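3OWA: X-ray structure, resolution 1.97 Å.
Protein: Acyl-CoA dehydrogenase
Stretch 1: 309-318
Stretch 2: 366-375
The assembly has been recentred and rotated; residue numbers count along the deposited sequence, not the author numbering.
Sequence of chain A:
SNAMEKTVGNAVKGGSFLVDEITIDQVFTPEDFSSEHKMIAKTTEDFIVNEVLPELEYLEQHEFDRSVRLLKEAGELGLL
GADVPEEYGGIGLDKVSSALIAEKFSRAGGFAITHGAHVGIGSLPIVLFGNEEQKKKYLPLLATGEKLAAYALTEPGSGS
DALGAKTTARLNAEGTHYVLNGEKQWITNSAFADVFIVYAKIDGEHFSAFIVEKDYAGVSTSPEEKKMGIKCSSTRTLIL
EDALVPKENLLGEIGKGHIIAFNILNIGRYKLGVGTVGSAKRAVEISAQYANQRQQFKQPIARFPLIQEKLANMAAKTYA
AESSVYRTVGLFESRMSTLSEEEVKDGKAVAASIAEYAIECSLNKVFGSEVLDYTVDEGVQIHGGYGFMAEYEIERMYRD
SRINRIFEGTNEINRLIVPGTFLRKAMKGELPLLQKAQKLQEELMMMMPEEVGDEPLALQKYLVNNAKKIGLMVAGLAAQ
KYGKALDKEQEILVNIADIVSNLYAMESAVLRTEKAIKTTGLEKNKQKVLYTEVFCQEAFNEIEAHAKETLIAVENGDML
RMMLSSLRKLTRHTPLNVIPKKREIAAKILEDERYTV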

# COMPACT_ATOMS: atom_id res chain seq x y z
N GLU A 309 2.12 -12.41 13.36
CA GLU A 309 2.03 -12.75 11.95
C GLU A 309 2.55 -11.60 11.05
O GLU A 309 3.30 -11.85 10.10
N LYS A 310 2.14 -10.35 11.32
CA LYS A 310 2.63 -9.21 10.54
C LYS A 310 4.15 -9.13 10.60
O LYS A 310 4.81 -9.00 9.58
N LEU A 311 4.72 -9.23 11.81
CA LEU A 311 6.17 -9.21 11.96
C LEU A 311 6.90 -10.29 11.19
O LEU A 311 7.96 -10.03 10.60
N ALA A 312 6.36 -11.51 11.20
CA ALA A 312 6.96 -12.63 10.47
C ALA A 312 6.91 -12.45 8.95
O ALA A 312 7.86 -12.83 8.26
N ASN A 313 5.81 -11.92 8.42
CA ASN A 313 5.71 -11.67 7.00
C ASN A 313 6.73 -10.61 6.61
O ASN A 313 7.44 -10.76 5.62
N MSE A 314 6.83 -9.57 7.43
CA MSE A 314 7.75 -8.46 7.16
C MSE A 314 9.18 -8.98 7.13
O MSE A 314 9.93 -8.65 6.20
N ALA A 315 9.53 -9.79 8.12
CA ALA A 315 10.90 -10.29 8.25
C ALA A 315 11.26 -11.30 7.16
O ALA A 315 12.39 -11.32 6.69
N ALA A 316 10.30 -12.15 6.77
CA ALA A 316 10.56 -13.15 5.75
C ALA A 316 10.75 -12.54 4.36
O ALA A 316 11.63 -12.93 3.62
N LYS A 317 9.88 -11.60 4.00
CA LYS A 317 10.11 -10.79 2.79
C LYS A 317 11.43 -10.05 2.81
O LYS A 317 12.12 -10.03 1.80
N THR A 318 11.79 -9.45 3.94
CA THR A 318 13.05 -8.71 4.04
C THR A 318 14.26 -9.65 3.85
O THR A 318 15.25 -9.28 3.21
N VAL A 366 12.32 -3.65 -8.23
CA VAL A 366 10.90 -3.85 -8.07
C VAL A 366 10.64 -4.63 -6.80
O VAL A 366 9.75 -4.29 -6.01
N PHE A 367 11.41 -5.69 -6.58
CA PHE A 367 11.12 -6.55 -5.43
C PHE A 367 11.40 -5.80 -4.14
O PHE A 367 10.60 -5.83 -3.22
N GLY A 368 12.54 -5.10 -4.07
CA GLY A 368 12.89 -4.33 -2.87
C GLY A 368 11.90 -3.21 -2.57
O GLY A 368 11.48 -3.02 -1.43
N SER A 369 11.53 -2.45 -3.59
CA SER A 369 10.61 -1.35 -3.33
C SER A 369 9.23 -1.86 -2.86
O SER A 369 8.59 -1.23 -2.01
N GLU A 370 8.77 -2.99 -3.39
CA GLU A 370 7.48 -3.59 -2.96
C GLU A 370 7.52 -4.26 -1.60
O GLU A 370 6.55 -4.20 -0.85
N VAL A 371 8.62 -4.89 -1.27
CA VAL A 371 8.77 -5.40 0.08
C VAL A 371 8.79 -4.25 1.10
O VAL A 371 8.17 -4.34 2.15
N LEU A 372 9.48 -3.15 0.78
CA LEU A 372 9.53 -2.02 1.71
C LEU A 372 8.12 -1.42 1.80
O LEU A 372 7.65 -1.10 2.90
N ASP A 373 7.44 -1.30 0.66
CA ASP A 373 6.06 -0.76 0.67
C ASP A 373 5.19 -1.56 1.70
O ASP A 373 4.40 -0.98 2.49
N TYR A 374 5.28 -2.87 1.65
CA TYR A 374 4.51 -3.73 2.54
C TYR A 374 4.98 -3.55 3.99
O TYR A 374 4.15 -3.48 4.90
N THR A 375 6.29 -3.53 4.23
CA THR A 375 6.79 -3.43 5.60
C THR A 375 6.44 -2.09 6.27
O THR A 375 6.11 -2.08 7.45

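The two stretches are helical throughout and run nearly antiparallel: their N-to-C directions differ by 164° and their axes approach to 9.7 Å. The backbones draw nearest at Met314 and Thr375, whose CA atoms lie 5.4 Å apart. Judged by the CA-to-CB bond, Asn313 and Lys317 point toward the second helix, and Val371, Tyr374 and Thr375 toward the first; Leu311, Ala315 and Leu372 point away. The contact is modest, burying 404 Å² over both sides.

Tyr374 contributes the largest share. With chi1 at 172° (t) and chi2 at 84°, its ring extends along the first helix, past Lys317 and Met314, and brings the hydroxyl to Asn313. There, Asn313 ND2 donates a hydrogen bond to Tyr374 OH at 3.3 Å, with an N-H...O angle of 143°, so the bond is somewhat bent. Asn313 is m (chi1 -72°), and its CB also lies 3.2 Å from Tyr374 OH. Its OD1 is satisfied elsewhere in the structure.

Lys317 is m at chi1 and t at chi2 and chi3, an extended run that carries its methylenes across the tyrosine ring; chi4 then turns to -67° (m). Lys317 CD comes within 3.6 Å of Tyr374 CD2. Lys317 CE stands 3.8 Å from the centroid of the Tyr374 ring (CG to CZ), 15° off the normal, which defines a CH-pi contact over one face. Lys317 NZ lies farther out, 5.0 Å from that centroid but only 6° off the normal, in cation-pi geometry, and also hydrogen-bonds elsewhere in the structure. Nearer the backbone, Lys317 CB meets Val371 CG1 at 3.8 Å, Val371 being t (chi1 163°).

Met314, a selenomethionine, leaves its helix sideways with an m, t, p conformation. Its CG packs 3.8 Å from Tyr374 CE2, while the final p turn, chi3 72°, places Met314 CE 3.4 Å from Thr375 O. Met314 CB faces Thr375 CG2 at 4.0 Å.

Both threonines turn their hydroxyls back to their own helices. Thr318, m at -65°, donates from OG1 to Met314 O at 2.8 Å; Thr375, p at 67°, donates from OG1 to Leu372 O at 3.0 Å. The latter rotamer leaves Thr375 CG2 facing the first helix, 4.0 Å from Thr318 OG1. At the margin, Phe367 starts sideways, but its t rotamer (-171°) brings the ring closer, with CE2 4.1 Å from Lys317 O.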

# COMPACT_ATOMS: atom_id res chain seq x y z
CB GLU A 309 0.59 -13.12 11.58
CG GLU A 309 0.45 -13.77 10.18
CD GLU A 309 -1.01 -13.96 9.73
OE1 GLU A 309 -1.27 -14.90 8.94
OE2 GLU A 309 -1.91 -13.18 10.16
CB LYS A 310 2.02 -7.89 11.02
CG LYS A 310 0.52 -7.77 10.89
CD LYS A 310 0.08 -6.46 11.53
CE LYS A 310 -1.44 -6.34 11.61
NZ LYS A 310 -2.04 -6.20 10.21
CB LEU A 311 6.63 -9.24 13.43
CG LEU A 311 6.44 -7.97 14.28
CD1 LEU A 311 6.82 -8.22 15.71
CD2 LEU A 311 7.30 -6.76 13.74
CB ALA A 312 6.28 -13.96 10.89
CB ASN A 313 4.29 -11.18 6.62
CG ASN A 313 3.25 -12.28 6.68
OD1 ASN A 313 3.58 -13.46 6.62
ND2 ASN A 313 1.96 -11.89 6.79
CB MSE A 314 7.62 -7.39 8.23
CG MSE A 314 6.26 -6.64 8.16
SE MSE A 314 5.94 -5.76 9.87
CE MSE A 314 7.24 -4.34 9.75
CB ALA A 315 11.10 -10.88 9.59
CB ALA A 316 9.48 -14.21 5.73
CB LYS A 317 8.96 -9.79 2.61
CG LYS A 317 7.61 -10.48 2.34
CD LYS A 317 6.54 -9.38 2.29
CE LYS A 317 5.12 -9.96 2.23
NZ LYS A 317 4.90 -10.69 0.91
CB THR A 318 13.18 -8.02 5.41
OG1 THR A 318 12.15 -7.04 5.54
CG2 THR A 318 14.56 -7.31 5.59
CB VAL A 366 10.27 -4.63 -9.27
CG1 VAL A 366 8.77 -4.92 -8.96
CG2 VAL A 366 10.42 -3.85 -10.57
CB PHE A 367 11.95 -7.82 -5.49
CG PHE A 367 11.57 -8.84 -4.46
CD1 PHE A 367 10.53 -9.72 -4.71
CD2 PHE A 367 12.29 -8.97 -3.28
CE1 PHE A 367 10.18 -10.69 -3.77
CE2 PHE A 367 11.94 -9.92 -2.33
CZ PHE A 367 10.89 -10.79 -2.57
CB SER A 369 10.50 -0.47 -4.58
OG SER A 369 9.97 -1.21 -5.71
CB GLU A 370 6.94 -4.59 -4.02
CG GLU A 370 6.62 -3.82 -5.28
CD GLU A 370 5.78 -4.60 -6.28
OE1 GLU A 370 5.84 -5.86 -6.29
OE2 GLU A 370 5.08 -3.96 -7.09
CB VAL A 371 10.12 -6.24 0.18
CG1 VAL A 371 10.52 -6.43 1.63
CG2 VAL A 371 9.94 -7.62 -0.49
CB LEU A 372 10.49 -0.93 1.22
CG LEU A 372 10.51 0.36 2.06
CD1 LEU A 372 10.83 0.07 3.50
CD2 LEU A 372 11.39 1.47 1.44
CB ASP A 373 5.50 -0.90 -0.75
CG ASP A 373 4.08 -0.40 -0.89
OD1 ASP A 373 3.87 0.76 -1.29
OD2 ASP A 373 3.14 -1.17 -0.60
CB TYR A 374 4.69 -5.21 2.11
CG TYR A 374 4.07 -6.19 3.09
CD1 TYR A 374 2.71 -6.50 3.02
CD2 TYR A 374 4.85 -6.76 4.12
CE1 TYR A 374 2.11 -7.36 3.95
CE2 TYR A 374 4.25 -7.62 5.06
CZ TYR A 374 2.89 -7.93 4.94
OH TYR A 374 2.28 -8.76 5.87
CB THR A 375 8.32 -3.73 5.73
OG1 THR A 375 9.04 -2.68 5.05
CG2 THR A 375 8.68 -5.08 5.08